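PDB 2INU: inulin fructotransferase from Bacillus sp. snu-7, which cleaves inulin by intramolecular fructosyl transfer, releasing the cyclic disaccharide difructose anhydride III without consuming water. Local coordinates for the interface of chains A and B. Coordinates in Å, arbitrary orientation; residue numbers count along the deposited sequence, not the author numbering. Chains: chain A/B, Inulin fructotransferase.

Contact 1: the interface of chains A and B. Residues chain A 265, 288-290, 326, 328, 360, 362; chain B 295, 332-333, 335, 367, 369.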
# COMPACT_ATOMS: atom_id res chain seq x y z
N CYS A 265 -4.40 -3.99 -17.61
CA CYS A 265 -3.59 -3.70 -16.43
C CYS A 265 -4.00 -2.33 -15.93
O CYS A 265 -4.74 -1.61 -16.63
CB CYS A 265 -2.10 -3.72 -16.77
SG CYS A 265 -1.48 -5.33 -17.31
N GLU A 288 -7.01 -2.26 -23.43
CA GLU A 288 -7.86 -2.10 -22.26
C GLU A 288 -7.21 -1.81 -20.90
O GLU A 288 -7.58 -2.40 -19.89
CB GLU A 288 -8.76 -3.34 -22.17
CG GLU A 288 -9.63 -3.50 -23.41
CD GLU A 288 -9.93 -4.94 -23.78
OE1 GLU A 288 -10.27 -5.74 -22.88
OE2 GLU A 288 -9.84 -5.28 -24.98
N ASN A 289 -6.27 -0.87 -20.88
CA ASN A 289 -5.59 -0.52 -19.64
C ASN A 289 -6.07 0.80 -19.06
O ASN A 289 -6.51 1.70 -19.79
CB ASN A 289 -4.08 -0.48 -19.87
CG ASN A 289 -3.56 -1.76 -20.46
OD1 ASN A 289 -3.46 -2.79 -19.78
ND2 ASN A 289 -3.24 -1.73 -21.75
N LEU A 290 -5.98 0.90 -17.74
CA LEU A 290 -6.39 2.08 -17.01
C LEU A 290 -5.20 2.82 -16.42
O LEU A 290 -4.46 2.27 -15.61
CB LEU A 290 -7.37 1.68 -15.91
CG LEU A 290 -7.82 2.73 -14.90
CD1 LEU A 290 -8.54 3.86 -15.60
CD2 LEU A 290 -8.74 2.06 -13.88
N ASN A 326 -8.64 0.75 -26.67
CA ASN A 326 -9.49 0.87 -25.50
C ASN A 326 -8.87 1.18 -24.15
O ASN A 326 -9.36 0.73 -23.12
CB ASN A 326 -10.36 -0.38 -25.38
CG ASN A 326 -11.48 -0.40 -26.40
OD1 ASN A 326 -12.43 0.38 -26.31
ND2 ASN A 326 -11.37 -1.29 -27.39
N LEU A 328 -7.88 3.75 -21.07
CA LEU A 328 -8.46 4.95 -20.47
C LEU A 328 -7.44 5.73 -19.65
O LEU A 328 -7.03 5.31 -18.56
CB LEU A 328 -9.64 4.58 -19.55
CG LEU A 328 -10.24 5.74 -18.74
CD1 LEU A 328 -11.02 6.67 -19.66
CD2 LEU A 328 -11.14 5.20 -17.65
N ALA A 360 -10.49 3.33 -30.25
CA ALA A 360 -11.31 3.59 -29.07
C ALA A 360 -10.64 4.14 -27.81
O ALA A 360 -11.25 4.11 -26.74
CB ALA A 360 -12.05 2.33 -28.71
N VAL A 362 -9.62 6.52 -24.86
CA VAL A 362 -10.37 7.59 -24.22
C VAL A 362 -9.48 8.40 -23.29
O VAL A 362 -8.85 7.85 -22.39
CB VAL A 362 -11.55 7.00 -23.44
CG1 VAL A 362 -12.31 8.09 -22.70
CG2 VAL A 362 -12.48 6.26 -24.39
N HIS B 295 -10.25 -1.34 -12.00
CA HIS B 295 -10.30 -2.04 -13.27
C HIS B 295 -11.19 -3.24 -13.04
O HIS B 295 -10.88 -4.12 -12.25
CB HIS B 295 -8.93 -2.50 -13.75
CG HIS B 295 -8.94 -3.05 -15.13
ND1 HIS B 295 -8.43 -2.38 -16.22
CD2 HIS B 295 -9.49 -4.20 -15.63
CE1 HIS B 295 -8.66 -3.08 -17.32
NE2 HIS B 295 -9.30 -4.19 -16.98
N ASN B 332 -13.82 4.28 -13.74
CA ASN B 332 -13.60 2.83 -13.72
C ASN B 332 -13.52 2.31 -15.16
O ASN B 332 -14.15 2.88 -16.06
CB ASN B 332 -14.76 2.12 -13.02
CG ASN B 332 -14.86 2.47 -11.54
OD1 ASN B 332 -14.00 2.12 -10.74
ND2 ASN B 332 -15.94 3.17 -11.18
N LEU B 333 -12.72 1.26 -15.39
CA LEU B 333 -12.62 0.69 -16.73
C LEU B 333 -13.22 -0.71 -16.72
O LEU B 333 -12.75 -1.60 -16.01
CB LEU B 333 -11.15 0.63 -17.18
CG LEU B 333 -10.90 0.41 -18.69
CD1 LEU B 333 -9.42 0.63 -19.01
CD2 LEU B 333 -11.33 -0.98 -19.12
N ALA B 335 -13.99 -4.14 -18.68
CA ALA B 335 -13.59 -4.99 -19.80
C ALA B 335 -14.43 -6.26 -19.72
O ALA B 335 -14.23 -7.11 -18.85
CB ALA B 335 -12.11 -5.34 -19.69
N HIS B 367 -15.48 3.77 -18.61
CA HIS B 367 -15.23 3.24 -19.94
C HIS B 367 -15.58 1.75 -20.02
O HIS B 367 -15.10 0.94 -19.21
CB HIS B 367 -13.77 3.44 -20.34
CG HIS B 367 -13.47 3.05 -21.75
ND1 HIS B 367 -12.33 2.37 -22.12
CD2 HIS B 367 -14.16 3.27 -22.91
CE1 HIS B 367 -12.32 2.19 -23.42
NE2 HIS B 367 -13.42 2.72 -23.92
N VAL B 369 -15.80 -1.76 -22.46
CA VAL B 369 -15.30 -2.43 -23.64
C VAL B 369 -15.93 -3.80 -23.57
O VAL B 369 -15.71 -4.54 -22.60
CB VAL B 369 -13.77 -2.62 -23.60
CG1 VAL B 369 -13.28 -3.16 -24.93
CG2 VAL B 369 -13.09 -1.31 -23.26

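Contact 2: the interface of chains A and B. Residues chain A 136-137, 139, 171-172, 174, 194, 196; chain B 87, 89-90, 201.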
# COMPACT_ATOMS: atom_id res chain seq x y z
N SER A 136 7.17 -21.84 -5.91
CA SER A 136 6.18 -21.06 -5.24
C SER A 136 6.59 -20.59 -3.85
O SER A 136 7.43 -21.20 -3.20
CB SER A 136 4.88 -21.87 -5.15
OG SER A 136 3.81 -21.07 -4.67
N GLY A 137 5.97 -19.50 -3.43
CA GLY A 137 6.21 -18.92 -2.12
C GLY A 137 7.58 -18.40 -1.75
O GLY A 137 7.87 -18.24 -0.56
N VAL A 139 10.39 -15.84 -0.89
CA VAL A 139 10.39 -14.50 -0.32
C VAL A 139 11.81 -13.93 -0.13
O VAL A 139 12.66 -14.56 0.50
CB VAL A 139 9.66 -14.52 1.05
CG1 VAL A 139 9.62 -13.12 1.63
CG2 VAL A 139 8.27 -15.09 0.88
N ASP A 171 5.15 -18.82 -8.77
CA ASP A 171 3.85 -18.46 -8.23
C ASP A 171 3.94 -17.97 -6.81
O ASP A 171 4.61 -18.54 -5.96
CB ASP A 171 2.87 -19.62 -8.31
CG ASP A 171 1.49 -19.23 -7.81
OD1 ASP A 171 1.05 -18.11 -8.16
OD2 ASP A 171 0.85 -20.02 -7.09
N SER A 172 3.25 -16.86 -6.58
CA SER A 172 3.15 -16.21 -5.28
C SER A 172 4.48 -15.75 -4.70
O SER A 172 4.69 -15.84 -3.48
CB SER A 172 2.45 -17.14 -4.29
OG SER A 172 1.88 -16.39 -3.24
N HIS A 174 7.24 -13.12 -3.32
CA HIS A 174 7.11 -11.90 -2.54
C HIS A 174 8.48 -11.24 -2.39
O HIS A 174 9.43 -11.86 -1.87
CB HIS A 174 6.53 -12.24 -1.16
CG HIS A 174 6.15 -11.05 -0.35
ND1 HIS A 174 5.86 -9.82 -0.89
CD2 HIS A 174 5.94 -10.92 0.99
CE1 HIS A 174 5.50 -8.98 0.06
NE2 HIS A 174 5.54 -9.63 1.21
N ALA A 194 0.83 -13.85 -9.65
CA ALA A 194 0.45 -13.47 -8.29
C ALA A 194 1.67 -12.94 -7.55
O ALA A 194 1.77 -13.07 -6.32
CB ALA A 194 -0.14 -14.66 -7.55
N ARG A 196 4.35 -10.21 -6.04
CA ARG A 196 4.20 -8.98 -5.31
C ARG A 196 5.54 -8.35 -5.02
O ARG A 196 6.43 -8.97 -4.42
CB ARG A 196 3.45 -9.18 -4.02
CG ARG A 196 3.05 -7.88 -3.39
CD ARG A 196 2.51 -8.16 -2.05
NE ARG A 196 1.46 -9.16 -2.14
CZ ARG A 196 1.29 -10.13 -1.25
NH1 ARG A 196 2.10 -10.23 -0.20
NH2 ARG A 196 0.29 -10.99 -1.40
N HIS B 87 4.48 -16.97 3.81
CA HIS B 87 3.07 -17.25 3.51
C HIS B 87 2.92 -18.61 2.84
O HIS B 87 1.83 -19.20 2.82
CB HIS B 87 2.51 -16.16 2.58
CG HIS B 87 3.20 -16.08 1.26
ND1 HIS B 87 4.54 -15.79 1.12
CD2 HIS B 87 2.73 -16.27 -0.00
CE1 HIS B 87 4.86 -15.80 -0.16
NE2 HIS B 87 3.79 -16.09 -0.86
N PHE B 89 2.32 -19.96 0.00
CA PHE B 89 1.18 -20.39 -0.79
C PHE B 89 1.57 -21.43 -1.84
O PHE B 89 2.70 -21.44 -2.35
CB PHE B 89 0.47 -19.23 -1.47
CG PHE B 89 -0.73 -19.65 -2.27
CD1 PHE B 89 -0.62 -19.95 -3.62
CD2 PHE B 89 -1.97 -19.81 -1.65
CE1 PHE B 89 -1.70 -20.41 -4.35
CE2 PHE B 89 -3.08 -20.27 -2.38
CZ PHE B 89 -2.93 -20.57 -3.72
N PHE B 90 0.61 -22.30 -2.13
CA PHE B 90 0.77 -23.38 -3.09
C PHE B 90 -0.65 -23.73 -3.52
O PHE B 90 -1.53 -23.96 -2.70
CB PHE B 90 1.48 -24.56 -2.42
CG PHE B 90 1.44 -25.84 -3.21
CD1 PHE B 90 0.41 -26.76 -3.03
CD2 PHE B 90 2.47 -26.16 -4.09
CE1 PHE B 90 0.41 -27.98 -3.70
CE2 PHE B 90 2.47 -27.39 -4.77
CZ PHE B 90 1.45 -28.29 -4.57
N MSE B 201 -1.98 -13.20 1.00
CA MSE B 201 -2.33 -14.08 -0.11
C MSE B 201 -3.41 -15.02 0.38
O MSE B 201 -3.11 -16.00 1.09
CB MSE B 201 -1.11 -14.88 -0.58
CG MSE B 201 -1.42 -15.98 -1.56
SE MSE B 201 -2.17 -15.37 -3.21
CE MSE B 201 -0.56 -14.65 -4.01

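Contact 1: the interface of chains A and B
Coils of two parallel beta-helices pack against each other, and no nitrogen or oxygen of one chain comes within bonding reach of the other. Apolar packing carries the patch. The methyls of B:Val369 pack against the amide of A:Asn326: CG1, anti to its backbone N, lies beside CG and ND2, while CG2 lies 3.6 Å from A:Asn326 CB. The same CG1 branch also touches the bent side chain of A:Glu288, whose CD is 4.0 Å away. B:Leu333, with an extended side chain, rests its CD1 methyl against A:Asn289 O, 3.2 Å off, and in the corner formed by the beta carbons of A:Leu290 and A:Leu328.

The ring contacts centre on B:His367, whose CG is anti to the backbone N (chi1 -174°). A:Val362 CG2 sits over one face, displaced toward the rim and 3.7 Å from the ring atom CD2, a CH-pi contact. At the ring edge, in plane, is A:Asn326 CA, and the side chains of A:Asn326 and B:His367 cross nearly at right angles with amide and ring planes 28° apart. An alanine in place of B:His367 would probably loosen this end of the patch, because both the face beneath A:Val362 and the edge against A:Asn326 would be lost. B:His295 presents its imidazole edge to the backbone carbonyl of A:Glu288, which lies in the ring plane; one face of this ring has B:Leu333 O above its centre.

Polar support comes from within chain A. The side-chain amide of A:Asn289 is anchored through its oxygen OD1, which accepts A:Cys265 N at 2.7 Å, nearly straight at the hydrogen (165°) and on a carbonyl lone pair.

Contact 2: the interface of chains A and B
Turns of the chain A parallel beta-helix receive a loop and a strand residue of chain B, and the tight part is built around B:His87. Its side chain takes the crowded first torsion, CG between the backbone N and the carbonyl carbon (chi1 62°), and directs the imidazole nitrogen NE2 at A:Ser172. NE2 donates to A:Ser172 O at 2.8 Å, with the acceptor almost in the ring plane and the N-H in the carbonyl plane, though bent to 145° at the hydrogen. A:Ser172 OG, anti to its own backbone N, is also hydrogen-bonded to NE2 at 3.1 Å, direction undecided. One ring nitrogen is thus gripped by two oxygens of one residue, sharing its hydrogen if NE2 carries one, which is likely to hold the imidazole in its rotation. A:Val139 CG2 abuts the same ring in plane, 3.6 Å from CE1.

At a second tight point, A:Ser136 OG is hydrogen-bonded to two backbone carbonyls, one from each chain, B:Phe89 O at 2.6 Å and A:Asp171 O at 2.9 Å, from above their carbonyl planes; its one hydrogen must be shared or alternate between them. B:Met201, a selenomethionine bent at chi2 and chi3, curls its terminal methyl CE toward A:Ala194 CB, 3.6 Å away.

The fit loosens around A:Asp171 and A:Arg196. A:Asp171 turns its carboxylate to the edge of the B:Phe89 ring, planes 84° apart, with OD2 no nearer than 3.8 Å to CD1. A:Arg196 approaches chain B loosely, its NH2 4.0 Å from B:Met201 N, while its NH1 lies over the centre of the A:His174 ring. B:Phe90 meets chain A through its backbone, the ring pointing away from A:Ser136.

Contact 1 and contact 2 share no residue; the centres of their C-alpha atoms lie about 28 Å apart along one interface. Contact 2 uses earlier coils of chain A, at and just before the starts of strands 139-141, 174-176 and 196-198, and contact 1 those of 290-292, 328-330 and 362-364. Both repeat one device: a chain A residue of positive phi, two positions ahead of a strand, turns its carbonyl toward a chain B histidine, hydrogen-bonded in contact 2 only. The interface is not an exact two-fold, which suits the three-copy assembly, probably a trimer of beta-helices joined along their lengths.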